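Local coordinates for tumor necrosis factor-inducible gene 6 protein (Homo sapiens, PDB 2PF5) that binds hyaluronan through its Link domain and transfers heavy chains from inter-alpha-inhibitor to it, organising extracellular matrix during tissue remodelling, at residues A[21-24]-A[29-32]; A[58-63]-A[89-94]. All coordinates share one frame; numbering follows the deposited sequence. Where two conformers were deposited one is given.

Overall arrangement
Both contacts lie in the Link domain and meet at strand 89-93, which is part of contact 2 and the sheet neighbour of strand 29-30 in contact 1. Contact 1 (21-24 with 29-32) ties the end of helix 16-25 to short strand 29-30, which runs antiparallel to 89-93; contact 2 (58-63 with 89-94) sets strand 56-61 across that strand. Their centres are about 12 Å apart, yet they are covalently linked: Cys23 SG and Cys92 SG form a disulfide of 2.0 Å. A probable hydrogen bond from Tyr93 N to His29 O (2.8 Å) and packing of Leu30 CD2 on Tyr91 O (3.7 Å) add to the seam. The centre of contact 2 lies about 4 Å from the centre of the chain, that of contact 1 about 9 Å.

Contact 1 (A[21-24]-A[29-32]); sequences AVCE and HLAT
Cys23, near the end of helix 16-25, packs directly against the backbone of His29 and the side chain of Leu30, making this a small helix-on-strand contact where the chain turns from the helix into strand 29-30. The two segments come nearest at Cys23 and His29, whose CA atoms are 4.9 Å apart. Cys23 CB lies against the His29 peptide, 3.5 Å from His29 C and at much the same distance from the carbonyl oxygen. The sulfur, placed beside its own backbone N by chi1 of -64°, meets one branch of Leu30: Cys23 SG to Leu30 CD2 is 3.7 Å. Leu30 starts out across the line between the segments, and the end of its side chain bends closer to the helix, where it also packs on Tyr16, Ala19 and Lys20. This half of the contact is buried.

At the exposed side the link is polar and indirect. Glu24 CG comes within 4.5 Å of His29 ND1, approaching the ring obliquely, and a water bridges the two side chains. It donates to Glu24 OE2 at 2.7 Å and bonds His29 ND1 at 2.9 Å, sitting in the plane of the imidazole at its edge. Glu24 OE2 and His29 ND1 themselves stay 4.8 Å apart, so any attraction between carboxylate and ring acts through space and through the water, and may modestly favour the protonated imidazole.

With Cys23 also disulfide-bonded to the last strand, 89-93, the helix end is held to two neighbouring strands of the sheet, by packing on 29-30 and by a covalent bond to the other. A first helix pinned to the last strand by a disulfide is a hallmark of the Link module and of the related C-type lectin fold.

Contact 2 (A[58-63]-A[89-94]); sequences GYPIVK and DAYCYN
The Tyr91 ring is the flat group that reaches across, and the three neighbours it finds on 58-63 all approach it obliquely: a carbonyl oxygen, Gly58 O, an alpha carbon, Tyr59 CA, and a proline ring carbon, Pro60 CD. Away from this strand, the ring also meets that of His4, the two planes inclined at about 45°. The Tyr59 ring takes a different course, its end leading away from Tyr91.

Contact is made with the outer half of the Tyr91 ring. Gly58 O sits 3.3 Å from Tyr91 CE1, a close carbonyl-to-ring-carbon approach. On the phenol end, Pro60 CD lies 3.4 Å from Tyr91 OH and 3.6 Å from Tyr91 CZ, the proline and tyrosine side chains coming from opposite directions. Tyr59 adds its CB, 3.7 Å from the same Tyr91 OH; with chi1 near 59°, its CG stands between the backbone N and the carbonyl carbon, and the rest of the side chain turns off to pack on Ile76 of strand 74-80.

The buried Tyr91 hydroxyl is satisfied by a hydrogen bond with the backbone oxygen of Ala48, which anchors the phenol end to the loop preceding strand 50-51. Pro60 in turn rests on Leu36 and Arg40 of helix 33-41.

The strands are not hydrogen-bonded partners here: their axes pass 8.7 Å apart, with N-to-C directions at 67°. Strand 50-51 connects them, pairing antiparallel with 56-61 and parallel with 89-93. Tyr91 thus spans from one arm of a curled mixed sheet to the other, forming part of the buried core of the Link module.

Contact 1 (A[21-24]-A[29-32])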
loop_
_atom_site.group_PDB
_atom_site.type_symbol
_atom_site.label_atom_id
_atom_site.label_comp_id
_atom_site.label_asym_id
_atom_site.label_seq_id
_atom_site.Cartn_x
_atom_site.Cartn_y
_atom_site.Cartn_z
ATOM N N ALA A 21 -0.540 11.182 -3.313
ATOM C CA ALA A 21 -1.550 12.022 -3.948
ATOM C C ALA A 21 -2.879 11.299 -4.271
ATOM O O ALA A 21 -3.971 11.867 -4.086
ATOM C CB ALA A 21 -0.929 12.707 -5.245
ATOM N N VAL A 22 -2.790 10.047 -4.724
ATOM C CA VAL A 22 -3.992 9.258 -5.027
ATOM C C VAL A 22 -4.820 8.998 -3.739
ATOM O O VAL A 22 -6.042 9.199 -3.721
ATOM C CB VAL A 22 -3.631 7.909 -5.686
ATOM C CG1 VAL A 22 -4.879 6.981 -5.749
ATOM C CG2 VAL A 22 -3.106 8.159 -7.104
ATOM N N CYS A 23 -4.153 8.597 -2.669
ATOM C CA CYS A 23 -4.891 8.373 -1.394
ATOM C C CYS A 23 -5.539 9.681 -0.892
ATOM O O CYS A 23 -6.708 9.697 -0.458
ATOM C CB CYS A 23 -3.982 7.704 -0.332
ATOM S SG CYS A 23 -3.419 6.056 -0.761
ATOM N N GLU A 24 -4.803 10.795 -1.012
ATOM C CA GLU A 24 -5.325 12.107 -0.646
ATOM C C GLU A 24 -6.516 12.522 -1.505
ATOM O O GLU A 24 -7.528 13.042 -1.014
ATOM C CB GLU A 24 -4.226 13.177 -0.725
ATOM C CG GLU A 24 -3.111 13.012 0.302
ATOM C CD GLU A 24 -1.958 13.993 0.094
ATOM O OE1 GLU A 24 -1.910 14.661 -0.978
ATOM O OE2 GLU A 24 -1.105 14.090 1.007
ATOM N N HIS A 29 -5.235 9.080 3.256
ATOM C CA HIS A 29 -3.769 9.167 3.336
ATOM C C HIS A 29 -3.245 7.788 3.064
ATOM O O HIS A 29 -4.035 6.832 3.043
ATOM C CB HIS A 29 -3.319 9.650 4.735
ATOM C CG HIS A 29 -3.951 10.943 5.144
ATOM N ND1 HIS A 29 -3.516 12.170 4.673
ATOM C CD2 HIS A 29 -5.030 11.198 5.923
ATOM C CE1 HIS A 29 -4.296 13.120 5.159
ATOM N NE2 HIS A 29 -5.225 12.554 5.915
ATOM N N LEU A 30 -1.931 7.642 2.851
ATOM C CA LEU A 30 -1.351 6.311 2.766
ATOM C C LEU A 30 -1.553 5.618 4.107
ATOM O O LEU A 30 -1.419 6.248 5.201
ATOM C CB LEU A 30 0.142 6.361 2.454
ATOM C CG LEU A 30 0.465 6.790 1.003
ATOM C CD1 LEU A 30 1.951 7.224 0.967
ATOM C CD2 LEU A 30 0.147 5.706 -0.047
ATOM N N ALA A 31 -1.865 4.337 4.022
ATOM C CA ALA A 31 -2.038 3.531 5.257
ATOM C C ALA A 31 -0.675 3.407 5.951
ATOM O O ALA A 31 0.395 3.307 5.284
ATOM C CB ALA A 31 -2.594 2.166 4.899
ATOM N N THR A 32 -0.674 3.420 7.274
ATOM C CA THR A 32 0.513 3.021 8.003
ATOM C C THR A 32 0.689 1.501 7.981
ATOM O O THR A 32 -0.261 0.728 7.720
ATOM C CB THR A 32 0.497 3.507 9.443
ATOM O OG1 THR A 32 -0.474 2.752 10.191
ATOM C CG2 THR A 32 0.166 5.021 9.549
HETATM O O HOH W 1 -1.116 12.516 3.159
#

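Contact 2 (A[58-63]-A[89-94])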
loop_
_atom_site.group_PDB
_atom_site.type_symbol
_atom_site.label_atom_id
_atom_site.label_comp_id
_atom_site.label_asym_id
_atom_site.label_seq_id
_atom_site.Cartn_x
_atom_site.Cartn_y
_atom_site.Cartn_z
ATOM N N GLY A 58 4.968 -2.802 0.638
ATOM C CA GLY A 58 4.764 -4.178 1.061
ATOM C C GLY A 58 3.382 -4.627 0.637
ATOM O O GLY A 58 2.702 -3.947 -0.133
ATOM N N TYR A 59 2.974 -5.790 1.127
ATOM C CA TYR A 59 1.612 -6.257 0.783
ATOM C C TYR A 59 1.139 -7.295 1.773
ATOM O O TYR A 59 1.949 -8.051 2.292
ATOM C CB TYR A 59 1.533 -6.816 -0.642
ATOM C CG TYR A 59 2.442 -7.982 -0.975
ATOM C CD1 TYR A 59 1.974 -9.302 -0.907
ATOM C CD2 TYR A 59 3.745 -7.770 -1.439
ATOM C CE1 TYR A 59 2.791 -10.388 -1.255
ATOM C CE2 TYR A 59 4.579 -8.866 -1.790
ATOM C CZ TYR A 59 4.091 -10.153 -1.696
ATOM O OH TYR A 59 4.889 -11.218 -2.039
ATOM N N PRO A 60 -0.190 -7.320 2.032
ATOM C CA PRO A 60 -0.708 -8.226 3.059
ATOM C C PRO A 60 -1.081 -9.621 2.563
ATOM O O PRO A 60 -1.847 -9.759 1.583
ATOM C CB PRO A 60 -1.958 -7.482 3.577
ATOM C CG PRO A 60 -2.466 -6.691 2.414
ATOM C CD PRO A 60 -1.240 -6.418 1.489
ATOM N N ILE A 61 -0.554 -10.639 3.246
ATOM C CA ILE A 61 -0.966 -12.027 3.005
ATOM C C ILE A 61 -1.735 -12.590 4.205
ATOM O O ILE A 61 -1.267 -12.549 5.340
ATOM C CB ILE A 61 0.244 -12.938 2.625
ATOM C CG1 ILE A 61 0.955 -12.382 1.376
ATOM C CG2 ILE A 61 -0.199 -14.408 2.428
ATOM C CD1 ILE A 61 0.033 -12.195 0.148
ATOM N N VAL A 62 -2.930 -13.117 3.934
ATOM C CA VAL A 62 -3.745 -13.782 4.968
ATOM C C VAL A 62 -3.552 -15.299 4.886
ATOM O O VAL A 62 -3.422 -15.970 5.919
ATOM C CB VAL A 62 -5.253 -13.391 4.837
ATOM C CG1 VAL A 62 -6.167 -14.264 5.733
ATOM C CG2 VAL A 62 -5.444 -11.918 5.144
ATOM N N LYS A 63 -3.566 -15.834 3.664
ATOM C CA LYS A 63 -3.349 -17.264 3.424
ATOM C C LYS A 63 -2.238 -17.495 2.398
ATOM O O LYS A 63 -2.285 -16.949 1.292
ATOM C CB LYS A 63 -4.638 -17.960 2.969
ATOM C CG LYS A 63 -5.395 -18.716 4.079
ATOM C CD LYS A 63 -6.202 -17.742 4.948
ATOM C CE LYS A 63 -6.883 -18.413 6.139
ATOM N NZ LYS A 63 -6.958 -17.435 7.285
ATOM N N ASP A 89 2.006 -0.116 -6.389
ATOM C CA ASP A 89 0.636 0.310 -6.187
ATOM C C ASP A 89 0.581 1.198 -4.934
ATOM O O ASP A 89 1.611 1.737 -4.492
ATOM C CB ASP A 89 -0.281 -0.930 -6.117
ATOM C CG ASP A 89 -0.440 -1.619 -7.464
ATOM O OD1 ASP A 89 -0.186 -1.004 -8.541
ATOM O OD2 ASP A 89 -0.843 -2.801 -7.454
ATOM N N ALA A 90 -0.604 1.336 -4.336
ATOM C CA ALA A 90 -0.777 2.156 -3.143
ATOM C C ALA A 90 -1.709 1.438 -2.163
ATOM O O ALA A 90 -2.670 0.804 -2.581
ATOM C CB ALA A 90 -1.367 3.517 -3.512
ATOM N N TYR A 91 -1.404 1.555 -0.876
ATOM C CA TYR A 91 -2.315 1.153 0.208
ATOM C C TYR A 91 -2.783 2.409 0.910
ATOM O O TYR A 91 -1.974 3.149 1.485
ATOM C CB TYR A 91 -1.655 0.144 1.185
ATOM C CG TYR A 91 -1.606 -1.191 0.531
ATOM C CD1 TYR A 91 -0.427 -1.634 -0.072
ATOM C CD2 TYR A 91 -2.772 -1.988 0.414
ATOM C CE1 TYR A 91 -0.378 -2.867 -0.737
ATOM C CE2 TYR A 91 -2.741 -3.211 -0.261
ATOM C CZ TYR A 91 -1.524 -3.641 -0.832
ATOM O OH TYR A 91 -1.452 -4.834 -1.513
ATOM N N CYS A 92 -4.088 2.673 0.801
ATOM C CA CYS A 92 -4.707 3.856 1.363
ATOM C C CYS A 92 -5.474 3.544 2.661
ATOM O O CYS A 92 -6.042 2.459 2.831
ATOM C CB CYS A 92 -5.721 4.439 0.392
ATOM S SG CYS A 92 -5.095 4.970 -1.216
ATOM N N TYR A 93 -5.536 4.550 3.521
ATOM C CA TYR A 93 -6.395 4.532 4.711
ATOM C C TYR A 93 -7.414 5.680 4.647
ATOM O O TYR A 93 -7.042 6.862 4.559
ATOM C CB TYR A 93 -5.558 4.622 5.981
ATOM C CG TYR A 93 -6.446 4.623 7.221
ATOM C CD1 TYR A 93 -7.276 3.525 7.498
ATOM C CD2 TYR A 93 -6.466 5.694 8.095
ATOM C CE1 TYR A 93 -8.125 3.515 8.620
ATOM C CE2 TYR A 93 -7.318 5.693 9.261
ATOM C CZ TYR A 93 -8.116 4.573 9.496
ATOM O OH TYR A 93 -8.963 4.527 10.582
ATOM N N ASN A 94 -8.700 5.327 4.655
ATOM C CA ASN A 94 -9.779 6.321 4.703
ATOM C C ASN A 94 -10.852 5.775 5.651
ATOM O O ASN A 94 -11.681 4.995 5.205
ATOM C CB ASN A 94 -10.379 6.512 3.311
ATOM C CG ASN A 94 -11.236 7.746 3.194
ATOM O OD1 ASN A 94 -11.996 8.098 4.105
ATOM N ND2 ASN A 94 -11.164 8.390 2.048
#